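Local atomic coordinates of pectinesterase A (Erwinia chrysanthemi, PDB entry 2NTP), a protein that hydrolyses the methyl esters of galacturonate units in pectin, releasing methanol, the first step in maceration and soft-rotting of plant tissue. Residues G80-T85 with I125-A130; A113-S118 with R195-S200; V150-T155 with V191-A196. All coordinates share one frame; numbering follows the deposited sequence.

Interaction 1: residues G80-T85 with I125-A130. With ADA (alpha-D-galactopyranuronic acid), chain C; ADA (alpha-D-galactopyranuronic acid), chain B; ADA (alpha-D-galactopyranuronic acid), chain D.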
loop_
_atom_site.group_PDB
_atom_site.type_symbol
_atom_site.label_atom_id
_atom_site.label_comp_id
_atom_site.label_asym_id
_atom_site.label_seq_id
_atom_site.Cartn_x
_atom_site.Cartn_y
_atom_site.Cartn_z
ATOM N N GLY A 80 -0.657 26.951 -3.820
ATOM C CA GLY A 80 -1.977 26.854 -3.203
ATOM C C GLY A 80 -2.802 25.675 -3.685
ATOM O O GLY A 80 -3.958 25.521 -3.286
ATOM N N SER A 81 -2.213 24.848 -4.546
ATOM C CA SER A 81 -2.881 23.646 -5.035
ATOM C C SER A 81 -2.588 22.463 -4.117
ATOM O O SER A 81 -1.582 22.451 -3.402
ATOM C CB SER A 81 -2.452 23.325 -6.468
ATOM O OG SER A 81 -1.094 22.930 -6.515
ATOM N N LYS A 82 -3.478 21.477 -4.147
ATOM C CA LYS A 82 -3.347 20.276 -3.328
ATOM C C LYS A 82 -2.319 19.325 -3.930
ATOM O O LYS A 82 -2.169 19.253 -5.153
ATOM C CB LYS A 82 -4.694 19.560 -3.227
ATOM C CG LYS A 82 -5.774 20.325 -2.475
ATOM C CD LYS A 82 -7.117 19.620 -2.607
ATOM C CE LYS A 82 -8.239 20.421 -1.966
ATOM N NZ LYS A 82 -9.562 19.774 -2.201
ATOM N N TRP A 83 -1.624 18.587 -3.067
ATOM C CA TRP A 83 -0.726 17.522 -3.514
ATOM C C TRP A 83 -1.489 16.406 -4.229
ATOM O O TRP A 83 -1.011 15.858 -5.230
ATOM C CB TRP A 83 0.059 16.948 -2.335
ATOM C CG TRP A 83 1.240 17.775 -1.937
ATOM C CD1 TRP A 83 1.312 18.653 -0.893
ATOM C CD2 TRP A 83 2.522 17.805 -2.577
ATOM N NE1 TRP A 83 2.563 19.226 -0.841
ATOM C CE2 TRP A 83 3.325 18.725 -1.864
ATOM C CE3 TRP A 83 3.074 17.144 -3.684
ATOM C CZ2 TRP A 83 4.649 19.005 -2.224
ATOM C CZ3 TRP A 83 4.393 17.423 -4.043
ATOM C CH2 TRP A 83 5.162 18.345 -3.312
ATOM N N GLY A 84 -2.675 16.082 -3.715
ATOM C CA GLY A 84 -3.467 14.970 -4.227
ATOM C C GLY A 84 -2.952 13.646 -3.696
ATOM O O GLY A 84 -1.897 13.598 -3.066
ATOM N N THR A 85 -3.685 12.570 -3.972
ATOM C CA THR A 85 -3.363 11.247 -3.414
ATOM C C THR A 85 -2.015 10.702 -3.903
ATOM O O THR A 85 -1.133 10.403 -3.084
ATOM C CB THR A 85 -4.503 10.240 -3.654
ATOM O OG1 THR A 85 -5.695 10.726 -3.024
ATOM C CG2 THR A 85 -4.163 8.870 -3.066
ATOM N N ILE A 125 -8.163 19.142 7.295
ATOM C CA ILE A 125 -8.094 18.631 5.927
ATOM C C ILE A 125 -9.213 17.621 5.650
ATOM O O ILE A 125 -9.457 16.725 6.460
ATOM C CB ILE A 125 -6.690 17.999 5.659
ATOM C CG1 ILE A 125 -5.615 19.097 5.602
ATOM C CG2 ILE A 125 -6.686 17.173 4.376
ATOM C CD1 ILE A 125 -4.180 18.580 5.545
ATOM N N LYS A 126 -9.887 17.776 4.509
ATOM C CA LYS A 126 -10.927 16.836 4.079
ATOM C C LYS A 126 -10.357 15.687 3.243
ATOM O O LYS A 126 -10.819 14.550 3.344
ATOM C CB LYS A 126 -12.031 17.560 3.300
ATOM C CG LYS A 126 -12.997 18.331 4.185
ATOM C CD LYS A 126 -13.948 19.175 3.366
ATOM C CE LYS A 126 -14.872 19.974 4.267
ATOM N NZ LYS A 126 -15.665 20.975 3.503
ATOM N N ASP A 127 -9.364 15.997 2.409
ATOM C CA ASP A 127 -8.704 14.996 1.573
ATOM C C ASP A 127 -7.593 14.332 2.378
ATOM O O ASP A 127 -6.418 14.706 2.283
ATOM C CB ASP A 127 -8.160 15.630 0.286
ATOM C CG ASP A 127 -9.263 16.185 -0.611
ATOM O OD1 ASP A 127 -10.458 15.998 -0.292
ATOM O OD2 ASP A 127 -8.929 16.805 -1.642
ATOM N N THR A 128 -7.995 13.332 3.160
ATOM C CA THR A 128 -7.166 12.759 4.213
ATOM C C THR A 128 -6.300 11.577 3.777
ATOM O O THR A 128 -5.584 10.998 4.596
ATOM C CB THR A 128 -8.029 12.337 5.420
ATOM O OG1 THR A 128 -9.183 11.625 4.955
ATOM C CG2 THR A 128 -8.480 13.570 6.198
ATOM N N GLN A 129 -6.344 11.227 2.496
ATOM C CA GLN A 129 -5.430 10.193 2.015
ATOM C C GLN A 129 -3.993 10.666 2.196
ATOM O O GLN A 129 -3.682 11.839 2.002
ATOM C CB GLN A 129 -5.725 9.748 0.574
ATOM C CG GLN A 129 -6.203 10.795 -0.399
ATOM C CD GLN A 129 -7.646 11.232 -0.193
ATOM O OE1 GLN A 129 -7.876 12.298 0.317
ATOM N NE2 GLN A 129 -8.614 10.413 -0.609
ATOM N N ALA A 130 -3.124 9.752 2.614
ATOM C CA ALA A 130 -1.733 10.088 2.878
ATOM C C ALA A 130 -0.881 8.841 2.660
ATOM O O ALA A 130 -0.702 8.009 3.557
ATOM C CB ALA A 130 -1.569 10.651 4.293
HETATM C C1 ADA C . -9.632 7.384 -4.110
HETATM C C2 ADA C . -8.359 8.237 -4.176
HETATM C C3 ADA C . -8.719 9.667 -4.564
HETATM C C4 ADA C . -9.509 9.681 -5.874
HETATM C C5 ADA C . -10.751 8.798 -5.735
HETATM C C6 ADA C . -11.513 8.754 -7.027
HETATM O O2 ADA C . -7.690 8.249 -2.909
HETATM O O3 ADA C . -7.541 10.477 -4.660
HETATM O O4 ADA C . -8.708 9.187 -6.955
HETATM O O5 ADA C . -10.383 7.465 -5.334
HETATM O O6B ADA C . -11.713 7.642 -7.571
HETATM O O6A ADA C . -11.919 9.839 -7.507
HETATM C C1 ADA B . -8.446 10.014 -8.105
HETATM C C2 ADA B . -8.089 9.181 -9.337
HETATM C C3 ADA B . -6.739 8.484 -9.152
HETATM C C4 ADA B . -5.655 9.483 -8.736
HETATM C C5 ADA B . -6.121 10.261 -7.505
HETATM C C6 ADA B . -5.114 11.295 -7.079
HETATM O O2 ADA B . -9.120 8.212 -9.539
HETATM O O3 ADA B . -6.367 7.780 -10.350
HETATM O O4 ADA B . -5.398 10.423 -9.789
HETATM O O5 ADA B . -7.373 10.907 -7.786
HETATM O O6B ADA B . -3.904 10.984 -7.034
HETATM O O6A ADA B . -5.532 12.432 -6.781
HETATM C C1 ADA D . -12.389 8.705 -0.358
HETATM C C2 ADA D . -12.858 8.950 -1.789
HETATM C C3 ADA D . -12.835 7.637 -2.575
HETATM C C4 ADA D . -11.454 6.983 -2.470
HETATM C C5 ADA D . -11.113 6.769 -0.994
HETATM C C6 ADA D . -9.764 6.132 -0.770
HETATM O O2 ADA D . -14.178 9.505 -1.761
HETATM O O3 ADA D . -13.182 7.883 -3.945
HETATM O O4 ADA D . -10.472 7.858 -3.039
HETATM O O5 ADA D . -11.118 8.049 -0.343
HETATM O O6B ADA D . -9.401 5.136 -1.445
HETATM O O6A ADA D . -9.052 6.639 0.120
#
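The substrate-binding cleft of this pectinesterase brings T85 and Q129 to the O2 and O3 side of one galacturonate of the bound hexasaccharide, ADA of chain C, while K82 and D127 meet farther out, toward solvent. There the ammonium NZ of K82 forms a salt bridge with D127 OD2, 3.1 Å away, coming from above the carboxylate plane. The lysine chain, extended beyond CG, crosses the aspartate at about a right angle, and K82 CD also passes 3.5 Å from D127 OD2. Both segments belong to loops beside the parallel beta-helix of the pectin lyase-like fold: 80-85 runs into the short helix 84-87, while the segment 125-130 leads to strand 133-135. Deeper in, T85 and Q129 lie side by side. Q129 NE2 donates to O2 of the chain C sugar at 3.3 Å with an N-H...O angle of 151°; the bend at chi2 (-74°) turns the amide toward the saccharide. The backbone N of T85 makes a weak bond, 3.4 Å, to O6A of the neighbouring chain B unit. Both residues are experimentally established substrate contacts, and both pack against D154, the proton donor.

Interaction 2: residues A113-S118 with R195-S200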
loop_
_atom_site.group_PDB
_atom_site.type_symbol
_atom_site.label_atom_id
_atom_site.label_comp_id
_atom_site.label_asym_id
_atom_site.label_seq_id
_atom_site.Cartn_x
_atom_site.Cartn_y
_atom_site.Cartn_z
ATOM N N ALA A 113 -5.316 13.314 14.750
ATOM C CA ALA A 113 -5.286 14.707 15.210
ATOM C C ALA A 113 -6.088 15.593 14.265
ATOM O O ALA A 113 -6.795 16.499 14.710
ATOM C CB ALA A 113 -3.856 15.211 15.350
ATOM N N ASN A 114 -5.987 15.317 12.965
ATOM C CA ASN A 114 -6.784 16.025 11.967
ATOM C C ASN A 114 -8.284 15.877 12.214
ATOM O O ASN A 114 -9.016 16.862 12.196
ATOM C CB ASN A 114 -6.463 15.547 10.554
ATOM C CG ASN A 114 -7.151 16.387 9.493
ATOM O OD1 ASN A 114 -6.724 17.502 9.203
ATOM N ND2 ASN A 114 -8.225 15.858 8.912
ATOM N N GLN A 115 -8.732 14.642 12.438
ATOM C CA GLN A 115 -10.151 14.363 12.667
ATOM C C GLN A 115 -10.673 14.980 13.957
ATOM O O GLN A 115 -11.852 15.323 14.041
ATOM C CB GLN A 115 -10.416 12.853 12.662
ATOM C CG GLN A 115 -10.049 12.189 11.349
ATOM C CD GLN A 115 -10.849 12.723 10.180
ATOM O OE1 GLN A 115 -10.415 13.643 9.485
ATOM N NE2 GLN A 115 -12.032 12.161 9.965
ATOM N N ALA A 116 -9.792 15.118 14.950
ATOM C CA ALA A 116 -10.154 15.692 16.249
ATOM C C ALA A 116 -10.313 17.212 16.196
ATOM O O ALA A 116 -10.866 17.822 17.121
ATOM C CB ALA A 116 -9.134 15.299 17.310
ATOM N N LYS A 117 -9.822 17.827 15.124
ATOM C CA LYS A 117 -9.948 19.277 14.959
ATOM C C LYS A 117 -11.416 19.675 14.842
ATOM O O LYS A 117 -12.244 18.911 14.341
ATOM C CB LYS A 117 -9.169 19.768 13.739
ATOM C CG LYS A 117 -7.651 19.687 13.900
ATOM C CD LYS A 117 -6.922 20.253 12.686
ATOM C CE LYS A 117 -5.436 20.378 12.975
ATOM N NZ LYS A 117 -4.657 20.844 11.789
ATOM N N SER A 118 -11.733 20.875 15.321
ATOM C CA SER A 118 -13.079 21.415 15.199
ATOM C C SER A 118 -13.432 21.592 13.723
ATOM O O SER A 118 -12.559 21.906 12.909
ATOM C CB SER A 118 -13.166 22.756 15.932
ATOM O OG SER A 118 -12.845 22.598 17.306
ATOM N N ARG A 195 -9.897 3.725 15.093
ATOM C CA ARG A 195 -10.493 4.980 14.634
ATOM C C ARG A 195 -11.262 5.648 15.767
ATOM O O ARG A 195 -12.384 5.245 16.074
ATOM C CB ARG A 195 -11.473 4.731 13.479
ATOM C CG ARG A 195 -10.851 4.275 12.159
ATOM C CD ARG A 195 -10.271 5.434 11.346
ATOM N NE ARG A 195 -11.215 6.508 11.024
ATOM C CZ ARG A 195 -12.007 6.538 9.950
ATOM N NH1 ARG A 195 -12.030 5.527 9.092
ATOM N NH2 ARG A 195 -12.811 7.581 9.744
ATOM N N ALA A 196 -10.659 6.660 16.385
ATOM C CA ALA A 196 -11.307 7.397 17.469
ATOM C C ALA A 196 -12.511 8.197 16.969
ATOM O O ALA A 196 -13.407 8.550 17.752
ATOM C CB ALA A 196 -10.308 8.317 18.155
ATOM N N ASP A 197 -12.530 8.469 15.667
ATOM C CA ASP A 197 -13.533 9.344 15.057
ATOM C C ASP A 197 -14.754 8.609 14.500
ATOM O O ASP A 197 -15.669 9.241 13.963
ATOM C CB ASP A 197 -12.890 10.213 13.963
ATOM C CG ASP A 197 -12.328 9.391 12.807
ATOM O OD1 ASP A 197 -11.569 8.436 13.062
ATOM O OD2 ASP A 197 -12.632 9.714 11.638
ATOM N N VAL A 198 -14.769 7.284 14.633
ATOM C CA VAL A 198 -15.856 6.458 14.098
ATOM C C VAL A 198 -16.778 5.966 15.215
ATOM O O VAL A 198 -16.323 5.351 16.180
ATOM C CB VAL A 198 -15.309 5.261 13.266
ATOM C CG1 VAL A 198 -16.415 4.273 12.911
ATOM C CG2 VAL A 198 -14.642 5.765 11.998
ATOM N N LYS A 199 -18.073 6.251 15.065
ATOM C CA LYS A 199 -19.095 5.856 16.037
ATOM C C LYS A 199 -19.220 4.344 16.151
ATOM O O LYS A 199 -19.024 3.620 15.171
ATOM C CB LYS A 199 -20.461 6.428 15.644
ATOM C CG LYS A 199 -20.586 7.932 15.769
ATOM C CD LYS A 199 -21.993 8.372 15.391
ATOM C CE LYS A 199 -22.113 9.885 15.323
ATOM N NZ LYS A 199 -22.038 10.518 16.664
ATOM N N SER A 200 -19.554 3.878 17.351
ATOM C CA SER A 200 -19.830 2.464 17.581
ATOM C C SER A 200 -20.888 2.009 16.578
ATOM O O SER A 200 -21.920 2.669 16.412
ATOM C CB SER A 200 -20.317 2.247 19.015
ATOM O OG SER A 200 -20.163 0.894 19.408
#
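D197 OD2 accepts two hydrogen bonds, one from Q115 NE2 across the contact and one from R195 NH2 within its own segment, the two donors reaching it from opposite faces of the carboxylate plane. The bond from Q115 NE2 to D197 OD2 measures 3.0 Å and is nearly straight at 168°. OD2 lies close to the amide plane of the glutamine, yet the amide and carboxylate planes stand 88° apart, and the donor sits above the carboxylate. Below the polar ends, Q115 CB packs 3.8 Å from D197 CB. R195 takes the carboxylate side-on: NE bonds to D197 OD1 at 2.8 Å and NH2 to OD2 at 2.9 Å, each on the syn side. The aspartate CG stands between its backbone N and carbonyl carbon (chi1 63°), which turns the carboxylate to the side of the type I turn R195-V198 where the guanidinium lies. The contact ties the C-terminal turn of helix 111-116 to the loop between strands 189-192 and 205-210, at the surface beside the saccharide cleft. Over one guanidinium face lies V198 CG2, 3.3 Å above the plane. R195 is a substrate-binding residue whose NH2 also bonds a galacturonate carboxylate, so D197 probably steadies a group that meets the sugar directly. N114 ND2 donates to Q115 OE1 at 3.2 Å in the carbonyl plane; with the NE2 bond, this is consistent with one amide orientation.

Interaction 3: residues V150-T155 with V191-A196. With ADA (alpha-D-galactopyranuronic acid), chain D; ADA (alpha-D-galactopyranuronic acid), chain E.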
loop_
_atom_site.group_PDB
_atom_site.type_symbol
_atom_site.label_atom_id
_atom_site.label_comp_id
_atom_site.label_asym_id
_atom_site.label_seq_id
_atom_site.Cartn_x
_atom_site.Cartn_y
_atom_site.Cartn_z
ATOM N N VAL A 150 3.745 2.441 7.018
ATOM C CA VAL A 150 2.906 3.067 8.042
ATOM C C VAL A 150 2.044 4.192 7.488
ATOM O O VAL A 150 2.543 5.108 6.835
ATOM C CB VAL A 150 3.766 3.616 9.207
ATOM C CG1 VAL A 150 2.903 4.369 10.200
ATOM C CG2 VAL A 150 4.532 2.471 9.900
ATOM N N GLY A 151 0.747 4.117 7.765
ATOM C CA GLY A 151 -0.163 5.213 7.445
ATOM C C GLY A 151 -1.531 4.944 8.027
ATOM O O GLY A 151 -1.700 4.049 8.871
ATOM N N TYR A 152 -2.503 5.736 7.590
ATOM C CA TYR A 152 -3.895 5.523 7.952
ATOM C C TYR A 152 -4.678 5.288 6.658
ATOM O O TYR A 152 -4.815 4.149 6.212
ATOM C CB TYR A 152 -4.439 6.706 8.771
ATOM C CG TYR A 152 -3.811 6.858 10.148
ATOM C CD1 TYR A 152 -4.349 6.201 11.258
ATOM C CD2 TYR A 152 -2.684 7.658 10.342
ATOM C CE1 TYR A 152 -3.775 6.334 12.527
ATOM C CE2 TYR A 152 -2.105 7.800 11.611
ATOM C CZ TYR A 152 -2.659 7.143 12.696
ATOM O OH TYR A 152 -2.094 7.284 13.955
ATOM N N GLN A 153 -5.165 6.357 6.039
ATOM C CA GLN A 153 -5.881 6.226 4.773
ATOM C C GLN A 153 -4.907 6.116 3.604
ATOM O O GLN A 153 -4.022 6.967 3.446
ATOM C CB GLN A 153 -6.829 7.409 4.576
ATOM C CG GLN A 153 -7.746 7.281 3.349
ATOM C CD GLN A 153 -8.872 8.302 3.351
ATOM O OE1 GLN A 153 -8.991 9.108 4.268
ATOM N NE2 GLN A 153 -9.712 8.261 2.324
ATOM N N ASP A 154 -5.076 5.071 2.789
ATOM C CA ASP A 154 -4.317 4.922 1.533
ATOM C C ASP A 154 -2.801 4.691 1.728
ATOM O O ASP A 154 -1.971 5.170 0.949
ATOM C CB ASP A 154 -4.564 6.136 0.600
ATOM C CG ASP A 154 -5.916 6.081 -0.106
ATOM O OD1 ASP A 154 -6.799 5.310 0.325
ATOM O OD2 ASP A 154 -6.100 6.814 -1.102
ATOM N N THR A 155 -2.439 3.929 2.754
ATOM C CA THR A 155 -1.019 3.683 3.059
ATOM C C THR A 155 -0.182 3.207 1.860
ATOM O O THR A 155 0.882 3.764 1.590
ATOM C CB THR A 155 -0.884 2.677 4.215
ATOM O OG1 THR A 155 -1.632 3.164 5.338
ATOM C CG2 THR A 155 0.595 2.483 4.612
ATOM N N VAL A 191 -2.221 -4.629 9.486
ATOM C CA VAL A 191 -2.641 -4.109 10.786
ATOM C C VAL A 191 -3.736 -3.051 10.646
ATOM O O VAL A 191 -3.481 -1.942 10.174
ATOM C CB VAL A 191 -1.426 -3.543 11.581
ATOM C CG1 VAL A 191 -1.844 -3.096 12.978
ATOM C CG2 VAL A 191 -0.293 -4.582 11.660
ATOM N N SER A 192 -4.953 -3.412 11.058
ATOM C CA SER A 192 -6.101 -2.500 11.035
ATOM C C SER A 192 -6.070 -1.595 12.258
ATOM O O SER A 192 -6.028 -2.076 13.400
ATOM C CB SER A 192 -7.411 -3.286 11.020
ATOM O OG SER A 192 -7.597 -3.968 9.800
ATOM N N ARG A 193 -6.120 -0.292 12.016
ATOM C CA ARG A 193 -5.888 0.689 13.071
ATOM C C ARG A 193 -7.165 1.221 13.712
ATOM O O ARG A 193 -8.238 1.267 13.090
ATOM C CB ARG A 193 -5.008 1.833 12.552
ATOM C CG ARG A 193 -3.674 1.344 11.976
ATOM C CD ARG A 193 -2.747 2.500 11.626
ATOM N NE ARG A 193 -2.071 3.050 12.806
ATOM C CZ ARG A 193 -1.098 3.957 12.755
ATOM N NH1 ARG A 193 -0.683 4.426 11.583
ATOM N NH2 ARG A 193 -0.537 4.391 13.879
ATOM N N TYR A 194 -7.027 1.625 14.969
ATOM C CA TYR A 194 -8.127 2.188 15.738
ATOM C C TYR A 194 -8.580 3.540 15.178
ATOM O O TYR A 194 -7.755 4.389 14.828
ATOM C CB TYR A 194 -7.702 2.330 17.199
ATOM C CG TYR A 194 -8.731 3.022 18.060
ATOM C CD1 TYR A 194 -9.924 2.378 18.407
ATOM C CD2 TYR A 194 -8.521 4.317 18.518
ATOM C CE1 TYR A 194 -10.878 3.011 19.194
ATOM C CE2 TYR A 194 -9.472 4.957 19.306
ATOM C CZ TYR A 194 -10.646 4.298 19.636
ATOM O OH TYR A 194 -11.596 4.926 20.418
ATOM N N ARG A 195 -9.897 3.725 15.093
ATOM C CA ARG A 195 -10.493 4.980 14.634
ATOM C C ARG A 195 -11.262 5.648 15.767
ATOM O O ARG A 195 -12.384 5.245 16.074
ATOM C CB ARG A 195 -11.473 4.731 13.479
ATOM C CG ARG A 195 -10.851 4.275 12.159
ATOM C CD ARG A 195 -10.271 5.434 11.346
ATOM N NE ARG A 195 -11.215 6.508 11.024
ATOM C CZ ARG A 195 -12.007 6.538 9.950
ATOM N NH1 ARG A 195 -12.030 5.527 9.092
ATOM N NH2 ARG A 195 -12.811 7.581 9.744
ATOM N N ALA A 196 -10.659 6.660 16.385
ATOM C CA ALA A 196 -11.307 7.397 17.469
ATOM C C ALA A 196 -12.511 8.197 16.969
ATOM O O ALA A 196 -13.407 8.550 17.752
ATOM C CB ALA A 196 -10.308 8.317 18.155
HETATM C C1 ADA D . -12.389 8.705 -0.358
HETATM C C2 ADA D . -12.858 8.950 -1.789
HETATM C C3 ADA D . -12.835 7.637 -2.575
HETATM C C4 ADA D . -11.454 6.983 -2.470
HETATM C C5 ADA D . -11.113 6.769 -0.994
HETATM C C6 ADA D . -9.764 6.132 -0.770
HETATM O O2 ADA D . -14.178 9.505 -1.761
HETATM O O3 ADA D . -13.182 7.883 -3.945
HETATM O O4 ADA D . -10.472 7.858 -3.039
HETATM O O5 ADA D . -11.118 8.049 -0.343
HETATM O O6B ADA D . -9.401 5.136 -1.445
HETATM O O6A ADA D . -9.052 6.639 0.120
HETATM C C1 ADA E . -14.513 6.506 3.437
HETATM C C2 ADA E . -13.336 7.481 3.449
HETATM C C3 ADA E . -13.687 8.762 2.693
HETATM C C4 ADA E . -14.306 8.457 1.325
HETATM C C5 ADA E . -15.436 7.435 1.433
HETATM C C6 ADA E . -15.939 7.075 0.062
HETATM O O2 ADA E . -13.015 7.812 4.800
HETATM O O3 ADA E . -12.516 9.576 2.538
HETATM O O4 ADA E . -13.321 7.933 0.427
HETATM O O5 ADA E . -14.943 6.262 2.093
HETATM O O6B ADA E . -16.120 5.869 -0.209
HETATM O O6A ADA E . -16.156 7.991 -0.762
#
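The loop that carries the transition-state stabiliser Q153 and the proton donor D154 of the active site is met at its start by R193, whose guanidinium packs against G151 and Y152. The guanidinium lies flat on the tyrosine ring, planes 9° apart and centres 4.0 Å from each other, a stacked cation-pi pair. It is offset: CZ of R193 stands 3.9 Å from the centroid of the Y152 ring, and the charged group slides toward the phenol CZ and OH. In its own plane the same group donates at the edge, R193 NH1 to G151 O at 2.9 Å and 160°; the donor nevertheless stands above the carbonyl plane of the glycine, away from its lone-pair directions. A bend at chi3 (79°) in the otherwise extended arginine chain brings face and edge to their two partners at once. V150 CG1 adds a contact 3.8 Å from R193 NH1. In the right-handed parallel beta-helix, 150-155 leaves strand 147-150 while the segment 191-196 leaves strand 189-192; R193 reaches across the intervening strand 169-172, touching S171, to a loop two turns of the helix away. Its NE makes a salt bridge with E230. Further along the loop, Q153 NE2 donates to O6A of the chain D galacturonate at 2.8 Å and to O3 of the chain E unit at 3.1 Å. T128 OG1 is hydrogen-bonded to Q153 OE1, a second-shell contact consistent with the amide turning its NH2 to the saccharide. D154 OD1 lies 2.6 Å from O6A of the chain D sugar.

Overall arrangement
Interactions 1 and 3 are partly buried and both touch the chain D sugar, whereas interaction 2 is a surface contact at the flank of the cleft. Interaction 1 joins loops largely through a peripheral salt bridge and shared saccharide; interaction 2 uses a charged carboxylate bonded by an amide and a guanidinium; interaction 3, closest to the centre of the chain, relies on a flat cation-pi stack and a backbone carbonyl. Segments 191-196 and 195-200 overlap at R195 and A196, so one loop carries both later contacts in succession. I125 O accepts from N114 ND2, linking interactions 1 and 2, while A130 N bonds to Q153 O, linking interactions 1 and 3.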